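Long-range contacts in taurine dioxygenase (Burkholderia ambifaria, PDB 5VN6), which probably oxidises taurine as a metal-dependent dioxygenase of the TfdA family, and holds a magnesium ion at its metal site in this crystal: residues L156-S161 with H187-T192; T208-F213 with Q231-L236; V139-N144 with K199-N204; H160-S165 with A180-A185. All blocks are in the same frame, centred on the assembly; numbering follows the deposited sequence. Where two conformers were deposited one is given.

Interaction 1: residues L156-S161 with H187-T192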
# COMPACT_ATOMS: atom_id res chain seq x y z
N LEU A 156 15.48 -22.55 -0.45
CA LEU A 156 16.32 -21.41 -0.12
C LEU A 156 16.21 -21.05 1.35
O LEU A 156 15.15 -21.16 1.97
CB LEU A 156 15.94 -20.20 -0.98
CG LEU A 156 16.37 -20.24 -2.45
CD1 LEU A 156 15.92 -18.97 -3.22
CD2 LEU A 156 17.90 -20.44 -2.53
N ARG A 157 17.32 -20.59 1.91
CA ARG A 157 17.39 -20.03 3.25
C ARG A 157 18.07 -18.67 3.14
O ARG A 157 18.82 -18.42 2.20
CB ARG A 157 18.14 -20.95 4.22
CG ARG A 157 17.63 -22.38 4.20
CD ARG A 157 18.40 -23.36 5.12
NE ARG A 157 18.38 -22.95 6.52
CZ ARG A 157 17.30 -23.06 7.30
NH1 ARG A 157 16.17 -23.54 6.80
NH2 ARG A 157 17.35 -22.66 8.57
N ALA A 158 17.81 -17.80 4.10
CA ALA A 158 18.29 -16.42 4.00
C ALA A 158 18.53 -15.87 5.40
O ALA A 158 17.97 -16.38 6.37
CB ALA A 158 17.29 -15.55 3.24
N ARG A 159 19.36 -14.83 5.49
CA ARG A 159 19.72 -14.26 6.78
C ARG A 159 19.04 -12.91 7.01
O ARG A 159 18.86 -12.12 6.08
CB ARG A 159 21.24 -14.14 6.93
CG ARG A 159 21.85 -15.46 7.44
CD ARG A 159 23.35 -15.44 7.74
NE ARG A 159 23.87 -16.80 7.82
CZ ARG A 159 23.76 -17.60 8.89
NH1 ARG A 159 23.17 -17.18 9.99
NH2 ARG A 159 24.25 -18.83 8.85
N HIS A 160 18.62 -12.69 8.27
CA HIS A 160 17.89 -11.50 8.73
C HIS A 160 18.73 -10.81 9.79
O HIS A 160 19.09 -11.44 10.79
CB HIS A 160 16.54 -11.88 9.32
CG HIS A 160 15.68 -12.69 8.41
ND1 HIS A 160 14.38 -12.35 8.13
CD2 HIS A 160 15.93 -13.83 7.71
CE1 HIS A 160 13.86 -13.25 7.31
NE2 HIS A 160 14.79 -14.14 7.03
N SER A 161 19.03 -9.54 9.58
CA SER A 161 20.12 -8.90 10.31
C SER A 161 19.62 -7.70 11.10
O SER A 161 19.01 -6.79 10.53
CB SER A 161 21.23 -8.46 9.34
OG SER A 161 22.14 -7.59 10.00
N HIS A 187 16.84 -18.18 8.27
CA HIS A 187 15.48 -18.71 8.28
C HIS A 187 15.15 -19.28 6.91
O HIS A 187 15.65 -18.80 5.89
CB HIS A 187 14.45 -17.62 8.62
CG HIS A 187 14.63 -17.05 9.99
ND1 HIS A 187 14.52 -17.81 11.13
CD2 HIS A 187 14.92 -15.79 10.40
CE1 HIS A 187 14.73 -17.05 12.19
NE2 HIS A 187 14.96 -15.82 11.77
N PRO A 188 14.27 -20.28 6.85
CA PRO A 188 13.77 -20.72 5.55
C PRO A 188 13.09 -19.56 4.84
O PRO A 188 12.37 -18.77 5.46
CB PRO A 188 12.77 -21.83 5.89
CG PRO A 188 12.34 -21.51 7.31
CD PRO A 188 13.57 -20.95 7.96
N VAL A 189 13.32 -19.48 3.52
CA VAL A 189 12.64 -18.48 2.69
C VAL A 189 11.16 -18.82 2.58
O VAL A 189 10.30 -17.92 2.56
CB VAL A 189 13.32 -18.40 1.32
CG1 VAL A 189 12.45 -17.63 0.32
CG2 VAL A 189 14.70 -17.76 1.45
N VAL A 190 10.83 -20.10 2.51
CA VAL A 190 9.45 -20.58 2.52
C VAL A 190 9.23 -21.18 3.90
O VAL A 190 9.78 -22.24 4.21
CB VAL A 190 9.20 -21.62 1.42
CG1 VAL A 190 7.75 -22.07 1.43
CG2 VAL A 190 9.62 -21.08 0.08
N ARG A 191 8.46 -20.49 4.74
CA ARG A 191 8.23 -20.95 6.10
C ARG A 191 6.89 -21.68 6.19
O ARG A 191 5.89 -21.25 5.61
CB ARG A 191 8.25 -19.79 7.10
CG ARG A 191 7.97 -20.22 8.53
CD ARG A 191 7.84 -19.01 9.46
NE ARG A 191 7.67 -19.43 10.86
CZ ARG A 191 7.68 -18.60 11.90
NH1 ARG A 191 7.85 -17.30 11.72
NH2 ARG A 191 7.53 -19.08 13.14
N THR A 192 6.90 -22.79 6.91
CA THR A 192 5.68 -23.55 7.18
C THR A 192 5.08 -23.02 8.47
O THR A 192 5.71 -23.11 9.53
CB THR A 192 5.98 -25.05 7.31
OG1 THR A 192 6.45 -25.58 6.06
CG2 THR A 192 4.71 -25.80 7.74
O HOH W 1 12.73 -22.26 1.68
O HOH W 2 14.26 -16.30 5.21
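Two strands of a four-stranded antiparallel sheet, 157-160 and 185-192, pair here, and H187, V189 and R157 give up most surface to the contact. H187 is held by its backbone on A158: its N donates to A158 O (2.9 Å), nearly along the C=O axis, and its O takes A158 N in the carbonyl plane. Its ring, with CG anti to the carbonyl carbon (chi1 -63°), stands edge-on to the imidazole of H160 in a T-shaped pair, planes at 77°, CD2 of H187 coming down 3.5 Å from CD2 of H160. S110 binds H160 ND1, and the H160 side chain is about 8 Å from that of the metal ligand H106. R157 forms the next, non-hydrogen-bonded pair with P188; its chain bends at chi3, laying one face of the guanidinium over P188 N and H187 C, with NH1 3.8 Å from P188 CD, while NE makes a salt bridge with E186. At V189 the strand breaks. CG2 there packs 3.7 Å from L156 CB and also meets A158 CB, and V189 N-H still reaches L156 O, though from above the carbonyl plane. Water 1 bridges L156 O and V190 N, 3.0 Å from the latter.

Interaction 2: residues T208-F213 with Q231-L236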
# COMPACT_ATOMS: atom_id res chain seq x y z
N THR A 208 18.91 -9.87 4.37
CA THR A 208 20.01 -9.30 3.60
C THR A 208 20.32 -10.09 2.33
O THR A 208 20.53 -9.48 1.27
CB THR A 208 21.28 -9.21 4.46
OG1 THR A 208 21.68 -10.53 4.85
CG2 THR A 208 21.00 -8.38 5.68
N HIS A 209 20.34 -11.42 2.40
CA HIS A 209 20.74 -12.23 1.25
C HIS A 209 20.41 -13.70 1.48
O HIS A 209 20.24 -14.14 2.63
CB HIS A 209 22.23 -12.09 0.97
CG HIS A 209 23.09 -12.65 2.05
ND1 HIS A 209 23.15 -12.10 3.31
CD2 HIS A 209 23.92 -13.72 2.07
CE1 HIS A 209 23.98 -12.80 4.07
NE2 HIS A 209 24.46 -13.79 3.34
N PHE A 210 20.36 -14.45 0.38
CA PHE A 210 20.27 -15.91 0.44
C PHE A 210 21.63 -16.49 0.77
O PHE A 210 22.65 -16.01 0.29
CB PHE A 210 19.81 -16.50 -0.90
CG PHE A 210 18.48 -16.01 -1.39
CD1 PHE A 210 17.32 -16.21 -0.63
CD2 PHE A 210 18.38 -15.38 -2.62
CE1 PHE A 210 16.08 -15.76 -1.11
CE2 PHE A 210 17.15 -14.91 -3.10
CZ PHE A 210 16.01 -15.10 -2.35
N THR A 211 21.63 -17.55 1.58
CA THR A 211 22.87 -18.22 1.95
C THR A 211 23.16 -19.46 1.13
O THR A 211 24.32 -19.91 1.10
CB THR A 211 22.85 -18.63 3.43
OG1 THR A 211 21.65 -19.35 3.71
CG2 THR A 211 22.96 -17.41 4.35
N ASN A 212 22.16 -20.05 0.48
CA ASN A 212 22.35 -21.33 -0.21
C ASN A 212 21.81 -21.27 -1.64
O ASN A 212 21.33 -22.28 -2.17
CB ASN A 212 21.70 -22.48 0.58
CG ASN A 212 20.19 -22.30 0.78
OD1 ASN A 212 19.61 -21.23 0.49
ND2 ASN A 212 19.54 -23.36 1.26
N PHE A 213 21.91 -20.09 -2.26
CA PHE A 213 21.45 -19.88 -3.63
C PHE A 213 22.44 -20.43 -4.66
O PHE A 213 22.02 -20.99 -5.68
CB PHE A 213 21.24 -18.38 -3.86
CG PHE A 213 20.75 -18.04 -5.24
CD1 PHE A 213 19.39 -17.91 -5.50
CD2 PHE A 213 21.66 -17.84 -6.29
CE1 PHE A 213 18.93 -17.60 -6.77
CE2 PHE A 213 21.21 -17.53 -7.56
CZ PHE A 213 19.84 -17.40 -7.81
N GLN A 231 18.50 -9.98 -6.99
CA GLN A 231 17.32 -9.61 -7.75
C GLN A 231 16.11 -10.47 -7.36
O GLN A 231 14.99 -9.96 -7.22
CB GLN A 231 17.64 -9.70 -9.24
CG GLN A 231 18.53 -8.54 -9.75
CD GLN A 231 19.04 -8.75 -11.18
OE1 GLN A 231 19.08 -9.88 -11.66
NE2 GLN A 231 19.39 -7.67 -11.88
N LEU A 232 16.32 -11.77 -7.16
CA LEU A 232 15.23 -12.62 -6.71
C LEU A 232 14.74 -12.21 -5.34
O LEU A 232 13.52 -12.16 -5.09
CB LEU A 232 15.67 -14.09 -6.69
CG LEU A 232 14.65 -15.11 -6.14
CD1 LEU A 232 13.34 -15.12 -6.95
CD2 LEU A 232 15.26 -16.51 -6.08
N LEU A 233 15.67 -11.90 -4.43
CA LEU A 233 15.27 -11.48 -3.09
C LEU A 233 14.43 -10.21 -3.16
O LEU A 233 13.37 -10.12 -2.51
CB LEU A 233 16.50 -11.30 -2.20
CG LEU A 233 16.26 -10.79 -0.77
CD1 LEU A 233 15.33 -11.73 0.01
CD2 LEU A 233 17.55 -10.53 -0.00
N HIS A 234 14.85 -9.24 -4.00
CA HIS A 234 14.06 -8.02 -4.16
C HIS A 234 12.66 -8.32 -4.67
O HIS A 234 11.68 -7.72 -4.20
CB HIS A 234 14.79 -7.06 -5.11
CG HIS A 234 16.06 -6.54 -4.53
ND1 HIS A 234 17.04 -5.92 -5.28
CD2 HIS A 234 16.54 -6.57 -3.26
CE1 HIS A 234 18.05 -5.58 -4.50
NE2 HIS A 234 17.76 -5.95 -3.26
N TYR A 235 12.54 -9.25 -5.61
CA TYR A 235 11.23 -9.63 -6.12
C TYR A 235 10.36 -10.22 -5.02
O TYR A 235 9.16 -9.90 -4.93
CB TYR A 235 11.41 -10.63 -7.27
CG TYR A 235 10.13 -11.29 -7.72
CD1 TYR A 235 9.31 -10.72 -8.70
CD2 TYR A 235 9.74 -12.51 -7.16
CE1 TYR A 235 8.12 -11.36 -9.11
CE2 TYR A 235 8.58 -13.14 -7.56
CZ TYR A 235 7.78 -12.56 -8.54
OH TYR A 235 6.64 -13.21 -8.89
N LEU A 236 10.94 -11.06 -4.17
CA LEU A 236 10.20 -11.68 -3.07
C LEU A 236 9.77 -10.65 -2.03
O LEU A 236 8.58 -10.56 -1.69
CB LEU A 236 11.05 -12.78 -2.43
CG LEU A 236 11.32 -13.99 -3.33
CD1 LEU A 236 12.18 -15.11 -2.66
CD2 LEU A 236 9.97 -14.56 -3.87
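Strand 207-210, an outermost strand of the four-stranded antiparallel sheet, lies across helix 228-237 in an alpha/beta packing whose short axes make 113° and come within 8.7 Å. F210 carries it. With CG anti to the carbonyl carbon (chi1 -59°), its ring reaches toward the helix, and the outer corner formed by CE2 and CZ does the touching. F210 and L233 run antiparallel alongside one another, so that CE2 of F210 comes to 3.8 Å from L233 CB. L232 lies obliquely to the same ring, whereas L236 meets its edge, CD1 standing 3.8 Å from F210 CZ. Thus three leucines gather round one phenylalanine tip; A158 and V189 touch the ring on its CD1/CE1 side. F213, beyond the end of the strand, has CG anti to its backbone N (chi1 -179°) and crosses L232 obliquely; L232 CD2 sits at the edge of the F213 ring, 3.9 Å from CE1, and so bridges the two phenylalanines. The contact is entirely apolar between side chains, and helix 147-153 adds Q152 and I153 against L232. At the other end, L233 extends past F210 to the strand backbone, placing CD2 3.4 Å from T208 O.

Interaction 3: residues V139-N144 with K199-N204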
# COMPACT_ATOMS: atom_id res chain seq x y z
N VAL A 139 0.97 -15.41 3.47
CA VAL A 139 0.49 -16.71 3.00
C VAL A 139 -0.02 -16.60 1.57
O VAL A 139 0.35 -17.38 0.67
CB VAL A 139 -0.62 -17.24 3.94
CG1 VAL A 139 -1.32 -18.50 3.35
CG2 VAL A 139 -0.06 -17.52 5.36
N LEU A 140 -0.86 -15.60 1.32
CA LEU A 140 -1.31 -15.30 -0.02
C LEU A 140 -0.15 -14.90 -0.93
O LEU A 140 -0.12 -15.26 -2.12
CB LEU A 140 -2.36 -14.19 0.06
CG LEU A 140 -3.32 -13.99 -1.09
CD1 LEU A 140 -4.01 -15.34 -1.37
CD2 LEU A 140 -4.32 -12.91 -0.67
N ALA A 141 0.81 -14.13 -0.41
CA ALA A 141 1.95 -13.75 -1.25
C ALA A 141 2.71 -14.97 -1.75
O ALA A 141 3.14 -15.01 -2.91
CB ALA A 141 2.89 -12.82 -0.49
N TYR A 142 2.88 -15.98 -0.89
CA TYR A 142 3.49 -17.23 -1.34
C TYR A 142 2.59 -17.96 -2.32
O TYR A 142 3.03 -18.38 -3.39
CB TYR A 142 3.80 -18.16 -0.16
CG TYR A 142 4.32 -19.48 -0.72
CD1 TYR A 142 5.66 -19.61 -1.11
CD2 TYR A 142 3.47 -20.55 -0.96
CE1 TYR A 142 6.14 -20.78 -1.69
CE2 TYR A 142 3.94 -21.74 -1.54
CZ TYR A 142 5.27 -21.84 -1.89
OH TYR A 142 5.76 -22.99 -2.47
N GLU A 143 1.32 -18.16 -1.93
CA GLU A 143 0.44 -19.01 -2.72
C GLU A 143 0.33 -18.52 -4.16
O GLU A 143 0.24 -19.34 -5.09
CB GLU A 143 -0.94 -19.08 -2.07
CG GLU A 143 -1.97 -19.89 -2.85
CD GLU A 143 -1.57 -21.34 -3.05
OE1 GLU A 143 -2.06 -21.96 -4.03
OE2 GLU A 143 -0.77 -21.87 -2.25
N ASN A 144 0.37 -17.21 -4.39
CA ASN A 144 0.19 -16.64 -5.72
C ASN A 144 1.48 -16.50 -6.53
O ASN A 144 1.41 -16.09 -7.69
CB ASN A 144 -0.50 -15.27 -5.63
CG ASN A 144 -1.90 -15.37 -5.11
OD1 ASN A 144 -2.52 -16.41 -5.21
ND2 ASN A 144 -2.41 -14.28 -4.58
N LYS A 199 2.04 -22.40 3.88
CA LYS A 199 3.35 -21.88 3.54
C LYS A 199 3.33 -20.35 3.53
O LYS A 199 2.37 -19.72 3.09
CB LYS A 199 3.82 -22.45 2.20
CG LYS A 199 4.12 -23.96 2.28
CD LYS A 199 4.80 -24.46 1.00
CE LYS A 199 4.97 -25.98 1.00
NZ LYS A 199 5.64 -26.46 -0.25
N VAL A 200 4.40 -19.77 4.08
CA VAL A 200 4.54 -18.33 4.25
C VAL A 200 5.78 -17.88 3.49
O VAL A 200 6.86 -18.46 3.66
CB VAL A 200 4.67 -17.95 5.74
CG1 VAL A 200 4.68 -16.41 5.92
CG2 VAL A 200 3.56 -18.60 6.55
N LEU A 201 5.64 -16.86 2.66
CA LEU A 201 6.83 -16.22 2.09
C LEU A 201 7.52 -15.42 3.19
O LEU A 201 7.02 -14.38 3.62
CB LEU A 201 6.45 -15.35 0.89
CG LEU A 201 7.61 -14.60 0.23
CD1 LEU A 201 8.74 -15.55 -0.23
CD2 LEU A 201 7.10 -13.72 -0.93
N TYR A 202 8.68 -15.91 3.62
CA TYR A 202 9.32 -15.41 4.84
C TYR A 202 10.65 -14.70 4.57
O TYR A 202 11.70 -15.06 5.14
CB TYR A 202 9.51 -16.59 5.82
CG TYR A 202 9.71 -16.13 7.24
CD1 TYR A 202 10.88 -16.41 7.92
CD2 TYR A 202 8.72 -15.38 7.89
CE1 TYR A 202 11.07 -15.97 9.21
CE2 TYR A 202 8.91 -14.92 9.17
CZ TYR A 202 10.10 -15.23 9.83
OH TYR A 202 10.32 -14.80 11.11
N VAL A 203 10.62 -13.67 3.73
CA VAL A 203 11.70 -12.69 3.62
C VAL A 203 11.07 -11.31 3.70
O VAL A 203 9.93 -11.10 3.28
CB VAL A 203 12.51 -12.86 2.31
CG1 VAL A 203 13.31 -14.19 2.36
CG2 VAL A 203 11.58 -12.80 1.06
N ASN A 204 11.80 -10.35 4.26
CA ASN A 204 11.25 -9.02 4.48
C ASN A 204 12.40 -8.01 4.52
O ASN A 204 13.54 -8.33 4.16
CB ASN A 204 10.39 -8.98 5.76
CG ASN A 204 11.20 -9.07 7.05
OD1 ASN A 204 11.73 -8.07 7.52
ND2 ASN A 204 11.25 -10.26 7.65
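Helix 138-143 crosses the outermost strand 199-201 of the four-stranded antiparallel sheet almost at a right angle, their short axes 5.9 Å apart. The approach is close because backbone as well as side chains take part. V139 CA lies 3.6 Å from K199 O in a CA-H...O contact with an angle of 155° at the hydrogen, and one turn on, Y142 CB rests 3.6 Å from L201 N. Around this line the side chains meet through aliphatic atoms, with A141, V200 and L201 buried: V139 CG2 meets V200 CG2, the CB atoms of Y142 and L201 face each other at 4.0 Å, and A141 CB lies more loosely, 4.3 Å from L201 CD2. L201 continues inward to L236 of helix 228-237.

The solvent side is K199, laid over the buried Y142. Y142, its CG anti to the backbone N (chi1 175°), and K199, extended beyond CG, run alongside each other in the same direction. K199 CB sits over one face of the phenol ring in a CH-pi contact, 4.1 Å from the centroid, and farther out K199 CD passes 3.8 Å from Y142 CE2. V190 of strand 185-192 also touches both side chains. K199 NZ ends 4.1 Å from Y142 OH, not bonded to it.

The lysine therefore contributes its methylene chain as an apolar cover for the tyrosine ring and leads its ammonium group probably toward solvent. Between the two segments dispersion and weak C-H contacts do the holding, while a backbone hydrogen bond of L201 with M138 joins the start of the helix to the strand.

Interaction 4: residues H160-S165 with A180-A185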
# COMPACT_ATOMS: atom_id res chain seq x y z
N HIS A 160 18.62 -12.69 8.27
CA HIS A 160 17.89 -11.50 8.73
C HIS A 160 18.73 -10.81 9.79
O HIS A 160 19.09 -11.44 10.79
CB HIS A 160 16.54 -11.88 9.32
CG HIS A 160 15.68 -12.69 8.41
ND1 HIS A 160 14.38 -12.35 8.13
CD2 HIS A 160 15.93 -13.83 7.71
CE1 HIS A 160 13.86 -13.25 7.31
NE2 HIS A 160 14.79 -14.14 7.03
N SER A 161 19.03 -9.54 9.58
CA SER A 161 20.12 -8.90 10.31
C SER A 161 19.62 -7.70 11.10
O SER A 161 19.01 -6.79 10.53
CB SER A 161 21.23 -8.46 9.34
OG SER A 161 22.14 -7.59 10.00
N ILE A 162 19.91 -7.67 12.40
CA ILE A 162 19.68 -6.43 13.11
C ILE A 162 20.86 -5.49 12.89
O ILE A 162 20.69 -4.26 12.93
CB ILE A 162 19.41 -6.66 14.60
CG1 ILE A 162 18.85 -5.39 15.24
CG2 ILE A 162 20.70 -7.05 15.33
CD1 ILE A 162 18.33 -5.58 16.64
N GLU A 163 22.04 -6.05 12.62
CA GLU A 163 23.22 -5.24 12.33
C GLU A 163 22.96 -4.24 11.21
O GLU A 163 23.32 -3.06 11.32
CB GLU A 163 24.41 -6.13 11.95
CG GLU A 163 25.57 -5.30 11.46
CD GLU A 163 26.75 -6.09 10.95
OE1 GLU A 163 26.57 -7.15 10.33
OE2 GLU A 163 27.88 -5.63 11.19
N ALA A 164 22.37 -4.71 10.10
CA ALA A 164 22.21 -3.91 8.90
C ALA A 164 20.95 -3.04 8.92
O ALA A 164 20.77 -2.22 8.01
CB ALA A 164 22.20 -4.80 7.65
N SER A 165 20.08 -3.20 9.91
CA SER A 165 18.92 -2.33 10.01
C SER A 165 19.12 -1.37 11.19
O SER A 165 19.55 -0.23 11.00
CB SER A 165 17.63 -3.14 10.14
OG SER A 165 17.75 -4.17 11.12
N ALA A 180 27.20 -9.01 17.73
CA ALA A 180 27.63 -10.12 18.57
C ALA A 180 26.49 -10.57 19.48
O ALA A 180 26.31 -11.77 19.71
CB ALA A 180 28.86 -9.72 19.40
N GLN A 181 25.71 -9.62 19.99
CA GLN A 181 24.57 -9.96 20.83
C GLN A 181 23.50 -10.73 20.04
O GLN A 181 22.89 -11.66 20.57
CB GLN A 181 24.00 -8.68 21.44
CG GLN A 181 22.86 -8.85 22.39
CD GLN A 181 22.42 -7.52 22.97
OE1 GLN A 181 22.92 -6.47 22.58
NE2 GLN A 181 21.48 -7.56 23.90
N TYR A 182 23.23 -10.34 18.78
CA TYR A 182 22.22 -11.00 17.95
C TYR A 182 22.77 -11.35 16.58
O TYR A 182 22.53 -10.61 15.61
CB TYR A 182 20.96 -10.14 17.79
CG TYR A 182 20.35 -9.65 19.08
CD1 TYR A 182 19.58 -10.50 19.87
CD2 TYR A 182 20.52 -8.34 19.49
CE1 TYR A 182 19.03 -10.05 21.06
CE2 TYR A 182 19.96 -7.88 20.67
CZ TYR A 182 19.22 -8.74 21.46
OH TYR A 182 18.66 -8.29 22.63
N PRO A 183 23.48 -12.48 16.44
CA PRO A 183 24.00 -12.87 15.12
C PRO A 183 22.89 -13.00 14.07
O PRO A 183 21.78 -13.43 14.38
CB PRO A 183 24.68 -14.22 15.39
CG PRO A 183 24.98 -14.22 16.87
CD PRO A 183 23.86 -13.44 17.50
N ASP A 184 23.21 -12.60 12.83
CA ASP A 184 22.24 -12.63 11.74
C ASP A 184 21.58 -14.00 11.64
O ASP A 184 22.26 -15.00 11.40
CB ASP A 184 22.91 -12.29 10.40
CG ASP A 184 23.69 -10.96 10.43
OD1 ASP A 184 24.10 -10.52 9.33
OD2 ASP A 184 23.94 -10.39 11.51
N ALA A 185 20.26 -14.04 11.81
CA ALA A 185 19.54 -15.31 11.90
C ALA A 185 19.19 -15.82 10.51
O ALA A 185 18.64 -15.09 9.68
CB ALA A 185 18.28 -15.15 12.75
O HOH W 3 24.46 -7.92 8.80
O HOH W 4 20.36 -10.51 13.65
O HOH W 5 22.86 -8.75 13.45
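The Y182 ring has CG of its neighbour Q181 over one face, I162 CG2 approaching obliquely and W111 making an edge-to-face pair with it; at the H160 ring, A185 O lies by the edge, 3.6 Å from CD2. These groups belong to a short antiparallel bridge where the chain leaves strand 157-160 and returns after helix 172-181. H160 and A185 form a hydrogen-bonded pair: H160 N donates to A185 O (2.8 Å) and A185 N to H160 O, both within the carbonyl planes. Next to it S161 lies against D184, its CB 3.5 Å from OD1; farther on, I162 CG2 meets Y182 CB at 4.0 Å. Three waters bridge the segments. Water 4 links I162 N to Y182 O, and water 5 bridges E163 N, Y182 O and D184 OD2. The carboxylates of E163 and D184 come close, OE1 to OD1 4.3 Å, a like-charge approach probably eased by K179, which makes salt bridges with both. With OG anti to the backbone N (chi1 167°), S161 accepts from A164 N in an ST motif; the same OG donates to water 3, which in turn donates to E163 OE1 and to D184 OD1 at 2.7 Å.

In the fold
Interactions 1, 2 and 3 all build on one four-stranded antiparallel sheet: the first pairs its two inner strands, while the others lay helices against its outermost strands, 207-210 and 199-201. Interactions 1 and 3 are buried; 2 and 4 are partly buried. Backbone hydrogen bonds tie 1 to both neighbours, R159 O to T208 N and V189 O to Y202 N. The apolar layers of 2 and 3 merge where L236 meets L201 and V203. Interaction 4 prolongs the pairing of interaction 1 from the shared H160, but there direct packing gives way to waters and charged groups, in contrast to the aliphatic and aromatic chemistry of the helix contacts 2 and 3.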